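Local structure of proline dehydrogenase (4H6Q) at residues Q27-L32 against A289-R294; V104-D109 against L148-T153. The protein catalyses the FAD-dependent oxidation of L-proline to delta-1-pyrroline-5-carboxylate, passing the electrons to a quinone in the first step of proline breakdown to glutamate. One frame throughout, in Å; residues are numbered along the deposited sequence. Where two conformers were deposited one is given.

Overall arrangement
Interaction 1 sits over the active-site mouth of the parallel barrel and interaction 2 lies at its side; they share no helix or strand, and their centres lie 29 Å apart, their nearest atoms about 13 Å. Interaction 1 joins the N-terminal helix 23-33 to helix 288-296 near the end of the modelled chain, and interaction 2 is nested in sequence between its two segments. Interaction 1 is partly buried and apolar: two exposed residues meet one buried phenylalanine ring, on the helix that supplies substrate-binding arginines. Interaction 2, between the loop following strand 96-99 and helix 144-158, involves two buried glutamines and is polar, a single hydrogen bond carrying it where interaction 1 has none.

Interaction 1 (Q27-L32 against A289-R294); sequences QKMWNL and AYFSRR. With TFB (tetrahydrofuran-2-carboxylic acid), chain D; FAD (flavin-adenine dinucleotide), chain C.
Leu32 meets the rim of the Phe291 ring close to its plane, bringing its CG to 3.5 Å from Phe291 CZ, with CD2 alongside; the two side chains cross at about a right angle. One helical turn earlier, Met29 in the conformer given makes a Met-aromatic contact: its SD stands 3.7 Å from Phe291 CE2, and its direction from the ring centroid, 86° off the normal, places the sulfur at the edge. Met29 has a second conformer, which makes this touch less certain than that of Leu32. With CG anti to the backbone N (chi1 172°), Phe291 extends its ring from helix 288-296 toward helix 23-33, and no hydrogen bond links the two segments.

Behind Phe291, the same helix grips the proline analogue tetrahydrofuran-2-carboxylic acid. Arg293 holds both carboxylate oxygens, NE reaching OB of the ligand at 2.8 Å and NH2 reaching its OXT at 2.9 Å. Arg294 NH1 and NH2 also bond OB, which thus accepts three hydrogen bonds; Arg294 NH1 lies 3.1 Å above the Tyr290 ring plane, over its centre. Salt bridges from Arg293 to Glu66 and from Arg294 to Glu297 probably help to hold both guanidinium groups. In the barrel, Tyr290 packs on strands 254-259 and 277-283, and Phe36, in the loop after helix 23-33, touches Phe291 and Arg294.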
ATOM      1  N   GLN A  27       9.218 -10.570  24.128  1.00 21.95           N
ATOM      2  CA  GLN A  27      10.246 -10.797  23.108  1.00 22.51           C
ATOM      3  C   GLN A  27       9.781 -11.856  22.098  1.00 21.19           C
ATOM      4  O   GLN A  27       9.960 -11.685  20.898  1.00 21.23           O
ATOM      5  CB  GLN A  27      11.565 -11.228  23.754  1.00 24.27           C
ATOM      6  CG  GLN A  27      12.742 -11.527  22.733  1.00 28.81           C
ATOM      7  CD  GLN A  27      13.171 -10.376  21.803  1.00 36.18           C
ATOM      8  OE1 GLN A  27      12.572 -10.174  20.738  1.00 37.99           O
ATOM      9  NE2 GLN A  27      14.274  -9.676  22.156  1.00 39.79           N
ATOM     10  N   LYS A  28       9.211 -12.958  22.568  1.00 21.44           N
ATOM     11  CA  LYS A  28       8.667 -13.954  21.655  1.00 20.98           C
ATOM     12  C   LYS A  28       7.579 -13.400  20.730  1.00 19.57           C
ATOM     13  O   LYS A  28       7.589 -13.748  19.523  1.00 20.54           O
ATOM     14  CB  LYS A  28       8.201 -15.195  22.409  1.00 22.97           C
ATOM     15  CG  LYS A  28       9.351 -16.043  22.975  1.00 25.88           C
ATOM     16  CD  LYS A  28       8.704 -17.247  23.649  1.00 30.57           C
ATOM     17  CE  LYS A  28       9.662 -18.256  24.296  1.00 34.09           C
ATOM     18  NZ  LYS A  28       8.981 -19.013  25.402  1.00 37.58           N
ATOM     19  N   MET A  29       6.701 -12.495  21.223  1.00 18.55           N
ATOM     20  CA  MET A  29       5.686 -11.900  20.350  0.66 17.99           C
ATOM     21  C   MET A  29       6.326 -11.023  19.299  1.00 17.93           C
ATOM     22  O   MET A  29       5.958 -11.089  18.113  1.00 18.09           O
ATOM     23  CB  MET A  29       4.679 -11.095  21.137  0.66 16.93           C
ATOM     24  CG  MET A  29       3.533 -10.558  20.272  0.66 15.93           C
ATOM     25  SD  MET A  29       2.485 -11.924  19.656  0.66 16.07           S
ATOM     26  CE  MET A  29       1.587 -12.426  21.121  0.66 17.64           C
ATOM     27  N   TRP A  30       7.314 -10.229  19.714  1.00 17.66           N
ATOM     28  CA  TRP A  30       8.072  -9.434  18.754  1.00 18.46           C
ATOM     29  C   TRP A  30       8.816 -10.301  17.739  1.00 18.60           C
ATOM     30  O   TRP A  30       8.826  -9.975  16.550  1.00 19.44           O
ATOM     31  CB  TRP A  30       9.007  -8.466  19.473  1.00 20.30           C
ATOM     32  CG  TRP A  30       9.937  -7.734  18.540  1.00 20.99           C
ATOM     33  CD1 TRP A  30      11.280  -7.810  18.537  1.00 23.35           C
ATOM     34  CD2 TRP A  30       9.578  -6.842  17.473  1.00 22.35           C
ATOM     35  NE1 TRP A  30      11.798  -7.012  17.555  1.00 25.46           N
ATOM     36  CE2 TRP A  30      10.775  -6.414  16.874  1.00 24.46           C
ATOM     37  CE3 TRP A  30       8.364  -6.358  16.973  1.00 21.65           C
ATOM     38  CZ2 TRP A  30      10.806  -5.524  15.806  1.00 25.01           C
ATOM     39  CZ3 TRP A  30       8.384  -5.505  15.890  1.00 23.61           C
ATOM     40  CH2 TRP A  30       9.596  -5.077  15.330  1.00 25.87           C
ATOM     41  N   ASN A  31       9.355 -11.443  18.169  1.00 18.59           N
ATOM     42  CA  ASN A  31       9.998 -12.303  17.178  1.00 22.04           C
ATOM     43  C   ASN A  31       9.008 -12.800  16.138  1.00 22.55           C
ATOM     44  O   ASN A  31       9.347 -12.876  14.957  1.00 24.72           O
ATOM     45  CB  ASN A  31      10.717 -13.505  17.790  1.00 25.87           C
ATOM     46  CG  ASN A  31      11.859 -13.119  18.711  1.00 30.42           C
ATOM     47  OD1 ASN A  31      12.500 -12.058  18.574  1.00 33.26           O
ATOM     48  ND2 ASN A  31      12.133 -13.996  19.656  1.00 30.53           N
ATOM     49  N   LEU A  32       7.796 -13.133  16.570  1.00 19.02           N
ATOM     50  CA  LEU A  32       6.747 -13.504  15.634  1.00 19.04           C
ATOM     51  C   LEU A  32       6.470 -12.328  14.678  1.00 18.92           C
ATOM     52  O   LEU A  32       6.449 -12.491  13.440  1.00 20.42           O
ATOM     53  CB  LEU A  32       5.491 -13.912  16.408  1.00 21.14           C
ATOM     54  CG  LEU A  32       4.286 -14.372  15.611  1.00 23.52           C
ATOM     55  CD1 LEU A  32       4.665 -15.553  14.697  1.00 26.71           C
ATOM     56  CD2 LEU A  32       3.123 -14.762  16.529  1.00 24.24           C
ATOM     57  N   ALA A 289      -1.830  -3.432  15.110  1.00 14.60           N
ATOM     58  CA  ALA A 289      -2.998  -3.557  14.233  1.00 13.32           C
ATOM     59  C   ALA A 289      -2.639  -4.321  12.941  1.00 12.77           C
ATOM     60  O   ALA A 289      -3.279  -5.312  12.553  1.00 13.91           O
ATOM     61  CB  ALA A 289      -3.595  -2.180  13.883  1.00 14.96           C
ATOM     62  N   TYR A 290      -1.596  -3.862  12.255  1.00 13.60           N
ATOM     63  CA  TYR A 290      -1.135  -4.498  11.026  1.00 13.40           C
ATOM     64  C   TYR A 290      -0.769  -5.964  11.305  1.00 12.36           C
ATOM     65  O   TYR A 290      -1.163  -6.896  10.553  1.00 12.80           O
ATOM     66  CB  TYR A 290       0.059  -3.716  10.462  1.00 13.18           C
ATOM     67  CG  TYR A 290       0.727  -4.310   9.255  1.00 12.29           C
ATOM     68  CD1 TYR A 290       0.498  -3.756   7.982  1.00 12.12           C
ATOM     69  CD2 TYR A 290       1.633  -5.365   9.358  1.00 12.11           C
ATOM     70  CE1 TYR A 290       1.103  -4.265   6.858  1.00 11.46           C
ATOM     71  CE2 TYR A 290       2.283  -5.859   8.191  1.00 11.68           C
ATOM     72  CZ  TYR A 290       1.978  -5.312   6.968  1.00 11.40           C
ATOM     73  OH  TYR A 290       2.577  -5.764   5.795  1.00 11.81           O
ATOM     74  N   PHE A 291       0.019  -6.192  12.359  1.00 12.71           N
ATOM     75  CA  PHE A 291       0.425  -7.557  12.670  1.00 13.42           C
ATOM     76  C   PHE A 291      -0.795  -8.456  13.006  1.00 12.46           C
ATOM     77  O   PHE A 291      -0.857  -9.630  12.586  1.00 12.67           O
ATOM     78  CB  PHE A 291       1.397  -7.512  13.842  1.00 15.11           C
ATOM     79  CG  PHE A 291       1.771  -8.855  14.405  1.00 16.36           C
ATOM     80  CD1 PHE A 291       2.298  -9.871  13.612  1.00 17.46           C
ATOM     81  CD2 PHE A 291       1.630  -9.074  15.761  1.00 16.12           C
ATOM     82  CE1 PHE A 291       2.698 -11.089  14.182  1.00 17.87           C
ATOM     83  CE2 PHE A 291       2.023 -10.288  16.348  1.00 17.42           C
ATOM     84  CZ  PHE A 291       2.529 -11.303  15.558  1.00 17.83           C
ATOM     85  N   SER A 292      -1.791  -7.927  13.723  1.00 12.94           N
ATOM     86  CA  SER A 292      -2.995  -8.702  14.012  1.00 14.44           C
ATOM     87  C   SER A 292      -3.703  -9.153  12.736  1.00 13.47           C
ATOM     88  O   SER A 292      -4.183 -10.301  12.687  1.00 14.19           O
ATOM     89  CB  SER A 292      -3.946  -7.963  14.954  1.00 14.21           C
ATOM     90  OG  SER A 292      -4.650  -6.935  14.278  1.00 17.42           O
ATOM     91  N   ARG A 293      -3.713  -8.300  11.694  1.00 13.14           N
ATOM     92  CA  ARG A 293      -4.352  -8.703  10.448  1.00 11.55           C
ATOM     93  C   ARG A 293      -3.577  -9.816   9.776  1.00 12.16           C
ATOM     94  O   ARG A 293      -4.177 -10.739   9.215  1.00 13.96           O
ATOM     95  CB  ARG A 293      -4.547  -7.496   9.505  1.00 11.79           C
ATOM     96  CG  ARG A 293      -5.581  -6.529  10.035  1.00 12.62           C
ATOM     97  CD  ARG A 293      -5.918  -5.443   9.012  1.00 13.98           C
ATOM     98  NE  ARG A 293      -4.873  -4.424   8.837  1.00 13.40           N
ATOM     99  CZ  ARG A 293      -4.776  -3.295   9.543  1.00 14.33           C
ATOM    100  NH1 ARG A 293      -5.591  -3.038  10.562  1.00 14.54           N
ATOM    101  NH2 ARG A 293      -3.780  -2.452   9.273  1.00 14.86           N
ATOM    102  N   ARG A 294      -2.242  -9.770   9.836  1.00 12.23           N
ATOM    103  CA  ARG A 294      -1.423 -10.865   9.267  1.00 13.79           C
ATOM    104  C   ARG A 294      -1.729 -12.175   9.966  1.00 14.13           C
ATOM    105  O   ARG A 294      -1.826 -13.236   9.306  1.00 13.51           O
ATOM    106  CB  ARG A 294       0.069 -10.552   9.368  1.00 12.88           C
ATOM    107  CG  ARG A 294       0.506  -9.227   8.680  1.00 12.01           C
ATOM    108  CD  ARG A 294       0.188  -9.191   7.153  1.00 13.02           C
ATOM    109  NE  ARG A 294      -1.190  -8.909   6.734  1.00 12.84           N
ATOM    110  CZ  ARG A 294      -1.731  -7.682   6.661  1.00 11.74           C
ATOM    111  NH1 ARG A 294      -1.080  -6.617   7.193  1.00 14.25           N
ATOM    112  NH2 ARG A 294      -2.954  -7.527   6.156  1.00 13.05           N
TER
HETATM  113  OA  TFB D2002      -2.972  -2.294   3.943  1.00 14.14           O
HETATM  114  CA  TFB D2002      -2.944  -3.617   4.466  1.00 13.25           C
HETATM  115  C   TFB D2002      -2.912  -3.593   5.980  1.00 14.02           C
HETATM  116  OB  TFB D2002      -3.151  -4.658   6.608  1.00 14.79           O
HETATM  117  CB  TFB D2002      -1.721  -4.253   3.955  1.00 13.64           C
HETATM  118  CG  TFB D2002      -0.850  -3.125   3.643  1.00 13.68           C
HETATM  119  CD  TFB D2002      -1.696  -1.932   3.424  1.00 13.90           C
HETATM  120  OXT TFB D2002      -2.651  -2.521   6.640  1.00 14.34           O
HETATM  121  PA  FAD C2001      -5.197 -14.827  -0.010  0.55 14.40           P
HETATM  122  O1A FAD C2001      -6.237 -15.491  -0.918  0.55 15.96           O
HETATM  123  O2A FAD C2001      -5.645 -14.323   1.300  0.55 18.64           O
HETATM  124  O5B FAD C2001      -3.984 -15.665   0.277  0.55 12.22           O
HETATM  125  C5B FAD C2001      -3.267 -16.264  -0.791  0.55 12.38           C
HETATM  126  C4B FAD C2001      -2.078 -17.077  -0.325  0.55 11.53           C
HETATM  127  O4B FAD C2001      -1.059 -16.170   0.030  0.55 10.79           O
HETATM  128  C3B FAD C2001      -2.316 -17.864   0.913  0.55 13.61           C
HETATM  129  O3B FAD C2001      -2.960 -19.111   0.708  0.55 16.46           O
HETATM  130  C2B FAD C2001      -0.936 -17.978   1.440  0.55 11.61           C
HETATM  131  O2B FAD C2001      -0.154 -18.885   0.694  0.55 15.55           O
HETATM  132  C1B FAD C2001      -0.423 -16.595   1.200  0.55 10.69           C
HETATM  133  N9A FAD C2001      -0.720 -15.655   2.282  0.55  9.62           N
HETATM  134  C8A FAD C2001      -1.475 -14.487   2.186  0.55 10.01           C
HETATM  135  N7A FAD C2001      -1.547 -13.851   3.356  0.55  9.02           N
HETATM  136  C5A FAD C2001      -0.790 -14.590   4.259  0.55  7.85           C
HETATM  137  C6A FAD C2001      -0.494 -14.449   5.602  0.55  9.64           C
HETATM  138  N6A FAD C2001      -0.970 -13.337   6.360  0.55 10.71           N
HETATM  139  N1A FAD C2001       0.274 -15.384   6.184  0.55 10.89           N
HETATM  140  C2A FAD C2001       0.757 -16.442   5.502  0.55 12.06           C
HETATM  141  N3A FAD C2001       0.497 -16.636   4.200  0.55 10.34           N
HETATM  142  C4A FAD C2001      -0.249 -15.724   3.585  0.55  9.21           C
HETATM  143  N1  FAD C2001      -5.904  -4.463   1.429  0.55  8.53           N
HETATM  144  C2  FAD C2001      -6.586  -3.329   1.745  0.55  8.69           C
HETATM  145  O2  FAD C2001      -7.836  -3.473   2.117  0.55  7.61           O
HETATM  146  N3  FAD C2001      -6.030  -2.081   1.668  0.55  9.52           N
HETATM  147  C4  FAD C2001      -4.712  -1.904   1.264  0.55  9.88           C
HETATM  148  O4  FAD C2001      -4.175  -0.669   1.212  0.55 10.22           O
HETATM  149  C4X FAD C2001      -3.930  -3.093   0.918  0.55  9.57           C
HETATM  150  N5  FAD C2001      -2.625  -2.982   0.511  0.55  8.53           N
HETATM  151  C5X FAD C2001      -1.967  -4.141   0.165  0.55  6.88           C
HETATM  152  C6  FAD C2001      -0.633  -4.062  -0.266  0.55  6.56           C
HETATM  153  C7  FAD C2001       0.057  -5.238  -0.656  0.55  7.52           C
HETATM  154  C7M FAD C2001       1.507  -5.154  -1.127  0.55  9.74           C
HETATM  155  C8  FAD C2001      -0.620  -6.481  -0.600  0.55  6.68           C
HETATM  156  C8M FAD C2001       0.072  -7.752  -1.012  0.55  6.42           C
HETATM  157  C9  FAD C2001      -1.942  -6.552  -0.134  0.55  7.04           C
HETATM  158  C9A FAD C2001      -2.615  -5.400   0.225  0.55  8.79           C
HETATM  159  N10 FAD C2001      -3.952  -5.503   0.655  0.55 11.44           N
HETATM  160  C10 FAD C2001      -4.611  -4.353   1.013  0.55  9.36           C
HETATM  161  C1' FAD C2001      -4.664  -6.770   0.689  0.55 13.33           C
HETATM  162  C2' FAD C2001      -4.770  -7.462   2.013  0.55 16.62           C
HETATM  163  O2' FAD C2001      -3.587  -7.126   2.729  0.55 17.79           O
HETATM  164  C3' FAD C2001      -5.091  -8.877   1.473  0.55 19.73           C
HETATM  165  O3' FAD C2001      -6.443  -9.223   1.463  0.55 17.45           O
HETATM  166  C4' FAD C2001      -4.282 -10.006   1.979  0.55 21.36           C
HETATM  167  O4' FAD C2001      -2.976  -9.681   1.660  0.55 21.81           O
HETATM  168  C5' FAD C2001      -4.732 -11.277   1.273  0.55 18.59           C
HETATM  169  O5' FAD C2001      -3.614 -11.897   0.715  0.55 13.44           O
HETATM  170  P   FAD C2001      -3.587 -12.429  -0.785  0.55 10.42           P
HETATM  171  O1P FAD C2001      -4.079 -11.492  -1.930  0.55  9.51           O
HETATM  172  O2P FAD C2001      -2.193 -13.106  -0.866  0.55 13.71           O
HETATM  173  O3P FAD C2001      -4.549 -13.726  -0.838  0.55 13.05           O

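Interaction 2 (V104-D109 against L148-T153); sequences VGQGKD and LEQFRT
A type II beta turn, Gly105 to Lys108, in the loop after strand 96-99 presents Gln106 to helix 144-158, where Gln150 meets it. The turn is closed by the backbone bond from Lys108 N to Gly105 O, 3.0 Å long. Gln106 occupies the second position of the turn; a chi1 near 180° (-174°) swings CG away from the backbone N, and the extended chain carries the amide across to the helix. There Gln106 NE2 donates to Gln150 OE1 at 2.9 Å, with a nearly straight N-H...O angle of 172°. The acceptor lies almost in the Gln106 amide plane, but the donor stands above the carbonyl plane of Gln150, 36° out of it, and so misses the lone-pair directions. Gln106 CG also approaches Gln150 OE1, at 3.7 Å.

In the beta8-alpha8 barrel, this contact ties the loop following strand 96-99 to the helix that follows strand 133-136, the next strand along the sheet. The Gln106 amide has further partners at the start of that helix and just before it: NE2 bonds Thr147 OG1 and OE1 bonds Arg143 NH1, so both ends of the buried amide are engaged and its rotation is restrained. Cutting this side chain back to an alanine is likely to leave Gln150 OE1 without this donor and Arg143 NH1 without this acceptor, and to open a gap between turn and helix. Leu101 packs against both glutamines, and Leu117 of helix 115-129 touches Gln150. The Gln106 side chain lies about 8 Å from that of the substrate-binding Lys100 and about 12 Å from the flavin cofactor.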
ATOM      1  N   VAL A 104      -3.325  10.438   9.425  1.00 11.15           N
ATOM      2  CA  VAL A 104      -2.896  11.829   9.303  1.00 11.84           C
ATOM      3  C   VAL A 104      -4.059  12.817   9.315  1.00 12.50           C
ATOM      4  O   VAL A 104      -3.910  13.987   8.959  1.00 14.44           O
ATOM      5  CB  VAL A 104      -1.970  12.026   8.082  1.00 12.09           C
ATOM      6  CG1 VAL A 104      -0.670  11.285   8.314  1.00 12.34           C
ATOM      7  CG2 VAL A 104      -2.631  11.614   6.759  1.00 11.87           C
ATOM      8  N   GLY A 105      -5.229  12.341   9.774  1.00 13.13           N
ATOM      9  CA  GLY A 105      -6.311  13.249  10.102  1.00 14.50           C
ATOM     10  C   GLY A 105      -7.528  13.290   9.215  1.00 14.55           C
ATOM     11  O   GLY A 105      -8.357  14.180   9.379  1.00 15.85           O
ATOM     12  N   GLN A 106      -7.655  12.348   8.276  1.00 13.10           N
ATOM     13  CA  GLN A 106      -8.827  12.297   7.427  1.00 14.74           C
ATOM     14  C   GLN A 106     -10.124  12.310   8.203  1.00 17.15           C
ATOM     15  O   GLN A 106     -10.323  11.490   9.075  1.00 21.53           O
ATOM     16  CB  GLN A 106      -8.753  11.034   6.566  1.00 13.71           C
ATOM     17  CG  GLN A 106      -9.878  10.955   5.511  1.00 15.09           C
ATOM     18  CD  GLN A 106      -9.828   9.661   4.769  1.00 14.06           C
ATOM     19  OE1 GLN A 106     -10.006   8.577   5.361  1.00 15.73           O
ATOM     20  NE2 GLN A 106      -9.556   9.722   3.474  1.00 13.81           N
ATOM     21  N   GLY A 107     -10.999  13.252   7.871  1.00 18.75           N
ATOM     22  CA  GLY A 107     -12.283  13.354   8.537  1.00 21.02           C
ATOM     23  C   GLY A 107     -12.274  14.411   9.611  1.00 22.99           C
ATOM     24  O   GLY A 107     -13.364  14.711  10.143  1.00 25.83           O
ATOM     25  N   LYS A 108     -11.140  14.988   9.966  1.00 20.67           N
ATOM     26  CA  LYS A 108     -11.083  16.049  10.959  1.00 20.98           C
ATOM     27  C   LYS A 108     -10.856  17.383  10.259  1.00 22.01           C
ATOM     28  O   LYS A 108     -10.095  17.486   9.319  1.00 22.59           O
ATOM     29  CB  LYS A 108      -9.916  15.795  11.926  1.00 21.73           C
ATOM     30  CG  LYS A 108      -9.983  14.429  12.612  1.00 25.12           C
ATOM     31  CD  LYS A 108      -8.756  14.154  13.464  1.00 26.65           C
ATOM     32  CE  LYS A 108      -8.840  12.771  14.084  1.00 28.86           C
ATOM     33  NZ  LYS A 108      -9.992  12.628  15.032  1.00 29.05           N
ATOM     34  N   ASP A 109     -11.531  18.405  10.736  1.00 22.78           N
ATOM     35  CA  ASP A 109     -11.371  19.736  10.211  1.00 23.66           C
ATOM     36  C   ASP A 109     -10.335  20.512  11.008  1.00 23.27           C
ATOM     37  O   ASP A 109     -10.354  20.515  12.244  1.00 26.54           O
ATOM     38  CB  ASP A 109     -12.713  20.475  10.333  1.00 27.35           C
ATOM     39  CG  ASP A 109     -12.636  21.872   9.784  1.00 30.22           C
ATOM     40  OD1 ASP A 109     -13.092  22.059   8.629  1.00 34.01           O
ATOM     41  OD2 ASP A 109     -12.071  22.764  10.483  1.00 29.87           O
ATOM     42  N   LEU A 148     -11.316   8.514  -2.358  1.00 12.74           N
ATOM     43  CA  LEU A 148     -11.323   8.702  -3.818  1.00 12.54           C
ATOM     44  C   LEU A 148     -11.499  10.168  -4.248  1.00 13.40           C
ATOM     45  O   LEU A 148     -10.898  10.607  -5.249  1.00 13.32           O
ATOM     46  CB  LEU A 148     -12.365   7.800  -4.506  1.00 13.49           C
ATOM     47  CG  LEU A 148     -12.065   6.298  -4.381  1.00 16.04           C
ATOM     48  CD1 LEU A 148     -13.131   5.491  -5.129  1.00 18.40           C
ATOM     49  CD2 LEU A 148     -10.651   5.881  -4.834  1.00 16.72           C
ATOM     50  N   GLU A 149     -12.281  10.940  -3.493  1.00 13.57           N
ATOM     51  CA  GLU A 149     -12.394  12.375  -3.711  1.00 14.93           C
ATOM     52  C   GLU A 149     -11.051  13.069  -3.480  1.00 13.50           C
ATOM     53  O   GLU A 149     -10.582  13.890  -4.295  1.00 14.50           O
ATOM     54  CB  GLU A 149     -13.440  12.980  -2.790  1.00 17.01           C
ATOM     55  N   GLN A 150     -10.405  12.740  -2.358  1.00 14.38           N
ATOM     56  CA  GLN A 150      -9.123  13.350  -2.025  1.00 13.99           C
ATOM     57  C   GLN A 150      -8.036  12.914  -3.014  1.00 12.11           C
ATOM     58  O   GLN A 150      -7.189  13.734  -3.429  1.00 12.51           O
ATOM     59  CB  GLN A 150      -8.740  13.051  -0.591  1.00 14.60           C
ATOM     60  CG  GLN A 150      -9.670  13.701   0.426  1.00 14.16           C
ATOM     61  CD  GLN A 150      -9.368  13.356   1.875  1.00 15.11           C
ATOM     62  OE1 GLN A 150      -8.878  12.282   2.192  1.00 15.27           O
ATOM     63  NE2 GLN A 150      -9.668  14.301   2.768  1.00 17.84           N
ATOM     64  N   PHE A 151      -8.071  11.644  -3.433  1.00 12.05           N
ATOM     65  CA  PHE A 151      -7.158  11.173  -4.489  1.00 11.81           C
ATOM     66  C   PHE A 151      -7.285  12.007  -5.763  1.00 11.49           C
ATOM     67  O   PHE A 151      -6.269  12.487  -6.313  1.00 12.06           O
ATOM     68  CB  PHE A 151      -7.389   9.699  -4.788  1.00 11.87           C
ATOM     69  CG  PHE A 151      -6.557   9.197  -5.917  1.00 11.06           C
ATOM     70  CD1 PHE A 151      -5.152   9.149  -5.812  1.00 11.53           C
ATOM     71  CD2 PHE A 151      -7.161   8.746  -7.081  1.00 11.35           C
ATOM     72  CE1 PHE A 151      -4.384   8.701  -6.878  1.00 11.68           C
ATOM     73  CE2 PHE A 151      -6.376   8.283  -8.153  1.00 12.40           C
ATOM     74  CZ  PHE A 151      -4.980   8.237  -8.047  1.00 11.59           C
ATOM     75  N   ARG A 152      -8.513  12.238  -6.228  1.00 12.16           N
ATOM     76  CA  ARG A 152      -8.708  13.036  -7.445  1.00 13.11           C
ATOM     77  C   ARG A 152      -8.169  14.454  -7.244  1.00 13.50           C
ATOM     78  O   ARG A 152      -7.459  14.986  -8.119  1.00 14.74           O
ATOM     79  CB  ARG A 152     -10.198  13.044  -7.810  1.00 13.76           C
ATOM     80  CG  ARG A 152     -10.538  13.942  -8.983  1.00 14.32           C
ATOM     81  CD  ARG A 152     -12.006  13.792  -9.425  1.00 15.01           C
ATOM     82  NE  ARG A 152     -12.255  12.500 -10.065  1.00 15.38           N
ATOM     83  CZ  ARG A 152     -12.015  12.224 -11.348  1.00 15.39           C
ATOM     84  NH1 ARG A 152     -11.508  13.161 -12.163  1.00 16.23           N
ATOM     85  NH2 ARG A 152     -12.286  11.005 -11.847  1.00 16.00           N
ATOM     86  N   THR A 153      -8.460  15.071  -6.090  1.00 14.08           N
ATOM     87  CA  THR A 153      -7.895  16.391  -5.799  1.00 14.60           C
ATOM     88  C   THR A 153      -6.342  16.384  -5.860  1.00 14.21           C
ATOM     89  O   THR A 153      -5.716  17.268  -6.460  1.00 14.41           O
ATOM     90  CB  THR A 153      -8.365  16.874  -4.422  1.00 14.61           C
ATOM     91  OG1 THR A 153      -9.783  17.013  -4.458  1.00 16.32           O
ATOM     92  CG2 THR A 153      -7.708  18.203  -4.005  1.00 16.75           C
TER